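4-hydroxybutyrate coenzyme A transferase (Shewanella oneidensis, PDB 2OAS) probably transfers coenzyme A between carboxylic acids such as 4-hydroxybutyrate and acetate, as a member of the acetyl-CoA hydrolase/transferase family that binds coenzyme A. Local coordinates at residues A148-Q153 and V171-A176; V33-L38 and E56-L61; A29-L34 and T113-V118. One frame throughout, in Å; residues are numbered along the deposited sequence.

Contact 1 (A148-Q153 and V171-A176); sequences AHINPQ and VYEQSA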
# COMPACT_ATOMS: atom_id res chain seq x y z
N ALA A 148 33.56 11.99 2.72
CA ALA A 148 33.09 12.64 1.52
C ALA A 148 34.11 12.77 0.40
O ALA A 148 35.29 12.99 0.63
CB ALA A 148 32.56 14.05 1.86
N HIS A 149 33.61 12.67 -0.81
CA HIS A 149 34.47 12.80 -1.95
C HIS A 149 34.05 14.09 -2.62
O HIS A 149 32.92 14.22 -3.08
CB HIS A 149 34.29 11.59 -2.86
CG HIS A 149 34.63 11.87 -4.29
ND1 HIS A 149 35.77 12.53 -4.66
CD2 HIS A 149 33.94 11.62 -5.43
CE1 HIS A 149 35.77 12.69 -5.98
NE2 HIS A 149 34.67 12.14 -6.46
N ILE A 150 34.94 15.07 -2.63
CA ILE A 150 34.64 16.35 -3.24
C ILE A 150 34.91 16.31 -4.74
O ILE A 150 36.05 16.15 -5.18
CB ILE A 150 35.46 17.47 -2.61
CG1 ILE A 150 35.13 17.56 -1.12
CG2 ILE A 150 35.17 18.78 -3.35
CD1 ILE A 150 35.92 18.60 -0.37
N ASN A 151 33.84 16.48 -5.51
CA ASN A 151 33.94 16.43 -6.96
C ASN A 151 33.41 17.68 -7.61
O ASN A 151 32.21 17.94 -7.54
CB ASN A 151 33.17 15.23 -7.48
CG ASN A 151 33.23 15.11 -8.98
OD1 ASN A 151 33.93 15.87 -9.66
ND2 ASN A 151 32.49 14.14 -9.52
N PRO A 152 34.28 18.47 -8.23
CA PRO A 152 33.91 19.71 -8.91
C PRO A 152 32.86 19.48 -10.00
O PRO A 152 32.25 20.43 -10.48
CB PRO A 152 35.22 20.19 -9.50
CG PRO A 152 36.21 19.76 -8.48
CD PRO A 152 35.75 18.35 -8.14
N GLN A 153 32.66 18.22 -10.38
CA GLN A 153 31.69 17.89 -11.42
C GLN A 153 30.30 17.73 -10.81
O GLN A 153 29.30 17.85 -11.50
CB GLN A 153 32.10 16.59 -12.13
CG GLN A 153 33.50 16.64 -12.72
CD GLN A 153 33.68 17.81 -13.68
OE1 GLN A 153 34.76 18.43 -13.73
NE2 GLN A 153 32.63 18.13 -14.46
N VAL A 171 38.04 13.90 3.92
CA VAL A 171 37.70 14.49 2.64
C VAL A 171 38.79 14.28 1.59
O VAL A 171 39.96 14.55 1.85
CB VAL A 171 37.41 16.00 2.83
CG1 VAL A 171 37.66 16.74 1.56
CG2 VAL A 171 35.97 16.21 3.26
N TYR A 172 38.41 13.80 0.41
CA TYR A 172 39.34 13.60 -0.69
C TYR A 172 38.76 14.30 -1.91
O TYR A 172 37.60 14.09 -2.28
CB TYR A 172 39.55 12.12 -1.01
CG TYR A 172 40.31 11.89 -2.30
CD1 TYR A 172 41.64 12.35 -2.45
CD2 TYR A 172 39.71 11.28 -3.40
CE1 TYR A 172 42.33 12.21 -3.65
CE2 TYR A 172 40.39 11.14 -4.62
CZ TYR A 172 41.70 11.60 -4.73
OH TYR A 172 42.34 11.49 -5.94
N GLU A 173 39.57 15.13 -2.56
CA GLU A 173 39.08 15.88 -3.70
C GLU A 173 39.69 15.56 -5.05
O GLU A 173 40.91 15.57 -5.21
CB GLU A 173 39.25 17.37 -3.43
CG GLU A 173 38.81 18.26 -4.57
CD GLU A 173 39.10 19.73 -4.30
OE1 GLU A 173 40.30 20.08 -4.23
OE2 GLU A 173 38.14 20.51 -4.15
N GLN A 174 38.83 15.29 -6.03
CA GLN A 174 39.28 15.03 -7.38
C GLN A 174 38.08 15.08 -8.33
O GLN A 174 36.98 14.67 -7.97
CB GLN A 174 40.02 13.69 -7.48
CG GLN A 174 39.19 12.53 -7.96
CD GLN A 174 40.03 11.47 -8.67
OE1 GLN A 174 40.93 10.88 -8.09
NE2 GLN A 174 39.72 11.24 -9.93
N SER A 175 38.27 15.63 -9.52
CA SER A 175 37.20 15.70 -10.51
C SER A 175 37.06 14.33 -11.14
O SER A 175 38.04 13.74 -11.60
CB SER A 175 37.53 16.72 -11.61
OG SER A 175 37.46 18.05 -11.13
N ALA A 176 35.83 13.83 -11.16
CA ALA A 176 35.56 12.53 -11.75
C ALA A 176 34.31 12.64 -12.59
O ALA A 176 33.55 13.60 -12.46
CB ALA A 176 35.38 11.49 -10.66

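Contact 2 (V33-L38 and E56-L61); sequences VLLDAL and EGAESL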
# COMPACT_ATOMS: atom_id res chain seq x y z
N VAL A 33 34.87 6.76 -6.92
CA VAL A 33 36.25 7.05 -6.57
C VAL A 33 36.61 6.49 -5.21
O VAL A 33 37.69 5.94 -5.01
CB VAL A 33 36.52 8.57 -6.54
CG1 VAL A 33 37.97 8.84 -6.17
CG2 VAL A 33 36.21 9.18 -7.88
N LEU A 34 35.69 6.63 -4.26
CA LEU A 34 35.91 6.14 -2.91
C LEU A 34 35.63 4.66 -2.81
O LEU A 34 36.35 3.94 -2.13
CB LEU A 34 35.01 6.91 -1.93
CG LEU A 34 35.66 7.93 -0.98
CD1 LEU A 34 36.79 8.67 -1.66
CD2 LEU A 34 34.58 8.91 -0.47
N LEU A 35 34.58 4.20 -3.48
CA LEU A 35 34.23 2.80 -3.42
C LEU A 35 35.32 1.92 -4.05
O LEU A 35 35.51 0.78 -3.64
CB LEU A 35 32.85 2.56 -4.07
CG LEU A 35 31.58 3.07 -3.35
CD1 LEU A 35 30.37 2.76 -4.19
CD2 LEU A 35 31.41 2.44 -1.97
N ASP A 36 36.04 2.44 -5.04
CA ASP A 36 37.11 1.65 -5.65
C ASP A 36 38.26 1.53 -4.67
O ASP A 36 38.93 0.51 -4.62
CB ASP A 36 37.61 2.27 -6.96
CG ASP A 36 36.65 2.03 -8.13
OD1 ASP A 36 35.68 1.26 -7.96
OD2 ASP A 36 36.87 2.61 -9.21
N ALA A 37 38.47 2.57 -3.87
CA ALA A 37 39.55 2.49 -2.90
C ALA A 37 39.17 1.51 -1.79
O ALA A 37 40.03 0.85 -1.20
CB ALA A 37 39.83 3.87 -2.31
N LEU A 38 37.88 1.40 -1.52
CA LEU A 38 37.38 0.50 -0.49
C LEU A 38 37.45 -0.94 -1.01
O LEU A 38 37.46 -1.89 -0.23
CB LEU A 38 35.94 0.85 -0.14
CG LEU A 38 35.20 0.01 0.89
CD1 LEU A 38 35.93 0.09 2.23
CD2 LEU A 38 33.77 0.49 1.02
N GLU A 56 25.62 2.78 -9.12
CA GLU A 56 26.15 2.86 -10.47
C GLU A 56 27.67 2.84 -10.48
O GLU A 56 28.30 3.58 -9.73
CB GLU A 56 25.67 4.14 -11.14
CG GLU A 56 24.15 4.28 -11.25
CD GLU A 56 23.61 3.89 -12.62
OE1 GLU A 56 22.37 3.82 -12.78
OE2 GLU A 56 24.43 3.66 -13.54
N GLY A 57 28.26 1.99 -11.32
CA GLY A 57 29.71 1.92 -11.41
C GLY A 57 30.43 1.39 -10.18
O GLY A 57 31.59 1.73 -9.96
N ALA A 58 29.77 0.57 -9.38
CA ALA A 58 30.40 0.02 -8.18
C ALA A 58 30.61 -1.49 -8.31
O ALA A 58 30.62 -2.20 -7.30
CB ALA A 58 29.54 0.32 -6.96
N GLU A 59 30.79 -1.97 -9.54
CA GLU A 59 31.00 -3.40 -9.74
C GLU A 59 32.31 -3.91 -9.19
O GLU A 59 32.52 -5.13 -9.14
CB GLU A 59 30.87 -3.79 -11.22
CG GLU A 59 31.51 -2.85 -12.20
CD GLU A 59 30.65 -1.61 -12.43
OE1 GLU A 59 29.45 -1.78 -12.74
OE2 GLU A 59 31.18 -0.49 -12.31
N SER A 60 33.20 -3.01 -8.78
CA SER A 60 34.47 -3.43 -8.22
C SER A 60 34.24 -4.03 -6.82
O SER A 60 35.01 -4.88 -6.37
CB SER A 60 35.46 -2.26 -8.14
OG SER A 60 35.03 -1.28 -7.21
N LEU A 61 33.18 -3.58 -6.16
CA LEU A 61 32.85 -4.07 -4.83
C LEU A 61 32.08 -5.39 -4.88
O LEU A 61 31.72 -5.93 -3.84
CB LEU A 61 32.02 -3.04 -4.08
CG LEU A 61 32.78 -1.81 -3.59
CD1 LEU A 61 31.79 -0.85 -2.91
CD2 LEU A 61 33.86 -2.22 -2.62

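Contact 3 (A29-L34 and T113-V118); sequences ATPKVL and TAIIQV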
# COMPACT_ATOMS: atom_id res chain seq x y z
N ALA A 29 25.06 9.44 -7.87
CA ALA A 29 26.04 9.99 -6.92
C ALA A 29 26.96 8.95 -6.30
O ALA A 29 27.85 9.31 -5.53
CB ALA A 29 25.31 10.76 -5.81
N THR A 30 26.75 7.68 -6.63
CA THR A 30 27.58 6.60 -6.11
C THR A 30 29.04 7.05 -6.13
O THR A 30 29.58 7.38 -7.17
CB THR A 30 27.39 5.31 -6.94
OG1 THR A 30 26.03 4.89 -6.84
CG2 THR A 30 28.29 4.19 -6.44
N PRO A 31 29.68 7.09 -4.96
CA PRO A 31 31.08 7.51 -4.83
C PRO A 31 32.06 6.49 -5.37
O PRO A 31 32.83 5.89 -4.61
CB PRO A 31 31.24 7.71 -3.32
CG PRO A 31 29.84 7.91 -2.82
CD PRO A 31 29.07 6.90 -3.63
N LYS A 32 32.04 6.30 -6.68
CA LYS A 32 32.93 5.34 -7.34
C LYS A 32 34.40 5.52 -6.94
O LYS A 32 35.10 4.54 -6.65
CB LYS A 32 32.80 5.48 -8.86
CG LYS A 32 33.52 4.39 -9.64
CD LYS A 32 33.43 4.61 -11.14
CE LYS A 32 34.17 3.52 -11.88
NZ LYS A 32 35.57 3.41 -11.37
N VAL A 33 34.87 6.76 -6.92
CA VAL A 33 36.25 7.05 -6.57
C VAL A 33 36.61 6.49 -5.21
O VAL A 33 37.69 5.94 -5.01
CB VAL A 33 36.52 8.57 -6.54
CG1 VAL A 33 37.97 8.84 -6.17
CG2 VAL A 33 36.21 9.18 -7.88
N LEU A 34 35.69 6.63 -4.26
CA LEU A 34 35.91 6.14 -2.91
C LEU A 34 35.63 4.66 -2.81
O LEU A 34 36.35 3.94 -2.13
CB LEU A 34 35.01 6.91 -1.93
CG LEU A 34 35.66 7.93 -0.98
CD1 LEU A 34 36.79 8.67 -1.66
CD2 LEU A 34 34.58 8.91 -0.47
N THR A 113 29.33 4.72 9.22
CA THR A 113 29.90 5.71 8.33
C THR A 113 29.19 5.77 6.99
O THR A 113 28.78 4.75 6.43
CB THR A 113 31.43 5.47 8.10
OG1 THR A 113 31.69 5.28 6.72
CG2 THR A 113 31.93 4.28 8.88
N ALA A 114 29.04 6.99 6.47
CA ALA A 114 28.39 7.21 5.19
C ALA A 114 29.38 7.70 4.15
O ALA A 114 30.09 8.69 4.38
CB ALA A 114 27.28 8.23 5.34
N ILE A 115 29.44 7.01 3.02
CA ILE A 115 30.33 7.41 1.95
C ILE A 115 29.51 8.27 1.00
O ILE A 115 28.47 7.83 0.49
CB ILE A 115 30.85 6.20 1.14
CG1 ILE A 115 31.29 5.07 2.07
CG2 ILE A 115 31.99 6.66 0.24
CD1 ILE A 115 32.36 5.45 3.06
N ILE A 116 29.96 9.49 0.75
CA ILE A 116 29.19 10.35 -0.12
C ILE A 116 30.03 11.15 -1.10
O ILE A 116 31.23 11.29 -0.94
CB ILE A 116 28.32 11.31 0.71
CG1 ILE A 116 29.21 12.25 1.52
CG2 ILE A 116 27.47 10.53 1.67
CD1 ILE A 116 28.43 13.24 2.34
N GLN A 117 29.37 11.67 -2.13
CA GLN A 117 30.02 12.48 -3.15
C GLN A 117 29.34 13.85 -3.17
O GLN A 117 28.13 13.93 -3.43
CB GLN A 117 29.87 11.84 -4.51
CG GLN A 117 30.68 12.55 -5.57
CD GLN A 117 30.62 11.87 -6.91
OE1 GLN A 117 31.33 12.24 -7.83
NE2 GLN A 117 29.76 10.87 -7.02
N VAL A 118 30.09 14.92 -2.91
CA VAL A 118 29.51 16.27 -2.90
C VAL A 118 30.23 17.29 -3.76
O VAL A 118 31.35 17.08 -4.22
CB VAL A 118 29.46 16.87 -1.48
CG1 VAL A 118 28.64 16.00 -0.54
CG2 VAL A 118 30.88 17.05 -0.95

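Contact 1 (A148-Q153 and V171-A176)
Strands 148-150 and 171-173 run parallel, their short axes 4.6 Å apart at closest and inclined by 25°, pairing Ala-148 with Val-171, His-149 with Tyr-172 and Ile-150 with Glu-173. Three backbone hydrogen bonds join them. Tyr-172 N gives to Ala-148 O at 3.2 Å and Gln-174 N to Ile-150 O, each nearly along its C=O axis. Ile-150 N instead reaches Tyr-172 O at 2.9 Å from above the carbonyl plane. These are neighbouring strands of the eight-stranded parallel sheet in the N-terminal half of the chain; 113-118 adjoins the far edge of 145-150. On one face the imidazole of His-149, its CG anti to the backbone N, turns its edge to the partner strand: ND1 donates a weak hydrogen bond to Tyr-172 O, and CE1 lies 3.1 Å from Gln-174 O. NE2 is buried and has no polar partner. Tyr-172 OH donates to Gln-174 OE1 at 2.6 Å, approaching in the carbonyl plane on a lone pair, while OE1 lies at the edge of the tyrosine ring, in its plane. On the opposite face, beta-branched Ile-150 crosses Val-171 obliquely. It crosses Glu-173 likewise, CB against its CB and CG, CG2 against CG and the carboxylate OE2. Past the strand ends Asn-151 takes over, suited to the place because its amide both accepts and donates. OD1 accepts from Ala-176 N at 3.2 Å. It also accepts from Gln-153 N at 2.8 Å, closing an Asx turn, and ND2 gives to both Ala-176 O and Gln-117 OE1. Pro-152, in that turn, rests its ring against Ser-175 OG.

Contact 2 (V33-L38 and E56-L61)
Leu-35 and Leu-61 meet at about a right angle: CD1 of Leu-61 lies 3.4 Å from CD2 of Leu-35 and also touches its CB. The other methyl of Leu-35, CD1, reaches the CB of Ala-58 at 3.8 Å, where a small side chain lets the leucine come close to the loop backbone. Leu-61 CD2 lies over the helix backbone, 3.6 Å from Leu-35 O, and approaches the CG and backbone C of Leu-38. Beside this apolar patch Ser-60 OG donates to Asp-36 OD1 at 2.7 Å, meeting the carboxylate from 30° out of its plane. The serine hydroxyl stands between its own backbone N and carbonyl carbon (chi1 66°). Helix 32-41 covers one face of the parallel sheet, and 56-61 belongs to the irregular connection between strands 48-52 and 70-74, so the contact fastens that crossover to the helix flank. Farther out, Asp-36 OD2 forms a salt bridge with Lys-32, one turn earlier on the helix, leaving the two carboxylate oxygens with different partners. Leu-61 N bonds to Ala-58 O at 3.1 Å, a turn that brings both apolar side chains to Leu-35. Leu-61 also rests on Leu-70 and His-72 of strand 70-74.

Contact 3 (A29-L34 and T113-V118)
Helix 32-41 starts against one face of the parallel sheet, and this contact is where its first turn and the loop before it settle on strand 113-118. Pro-31 stands at the N-cap position and is the centre of an inverse gamma turn, with Lys-32 N bonded to Thr-30 O at 2.7 Å. The ring of Pro-31 lies over the strand backbone: CG is 3.6 Å from Ile-115 O and 3.7 Å from Ile-116 C, and CB touches Ile-115 CG2. Proline suits a helix start, since it has no N-H that would need an acceptor, its fixed phi agrees with the turn, and its rigid ring gives an apolar surface to set on the strand. The same CG2 of Ile-115, anti to the backbone N, receives Leu-34, whose CD2 comes to 3.5 Å as the two side chains cross obliquely. Ile-115 and Gln-117 both point toward the helix side while Ile-116, between them, turns to the other face and packs on helix 136-142. With CG anti to the backbone N and the chain extended beyond, Gln-117 carries its amide to the loop. NE2 donates to Ala-29 O at 2.9 Å; the acceptor lies in the amide plane, but NE2 sits 60° out of the plane of the carbonyl, so the bond is bent at the oxygen. Gln-117 OE1 accepts from Asn-151, which fixes the rotation of the buried amide. A parallel strand covered by a helix start on one face and by another helix on the other is typical of the three-layer alpha/beta/alpha sandwich of Rossmann-like folds.

How the contacts relate
From the N terminus, the chain first passes 29-38, which serves two contacts. Both loops start there: contact 2 closes the shorter, through strand 48-52 to 56-61, and contact 3 the far longer one running on to 113-118. Contact 1 follows in series, closing its own loop between strands 145-150 and 170-173. Strands 113-118 and 145-150 are neighbours, so contacts 1 and 3 share one sheet, joined by the backbone hydrogen bond from His-149 N to Ile-116 O. Val-33 and Leu-34 pack on His-149, bringing the helix to contact 1. Thr-30 OG1, itself bonded to Met-27 O, also accepts from Glu-56 N, joining contacts 2 and 3.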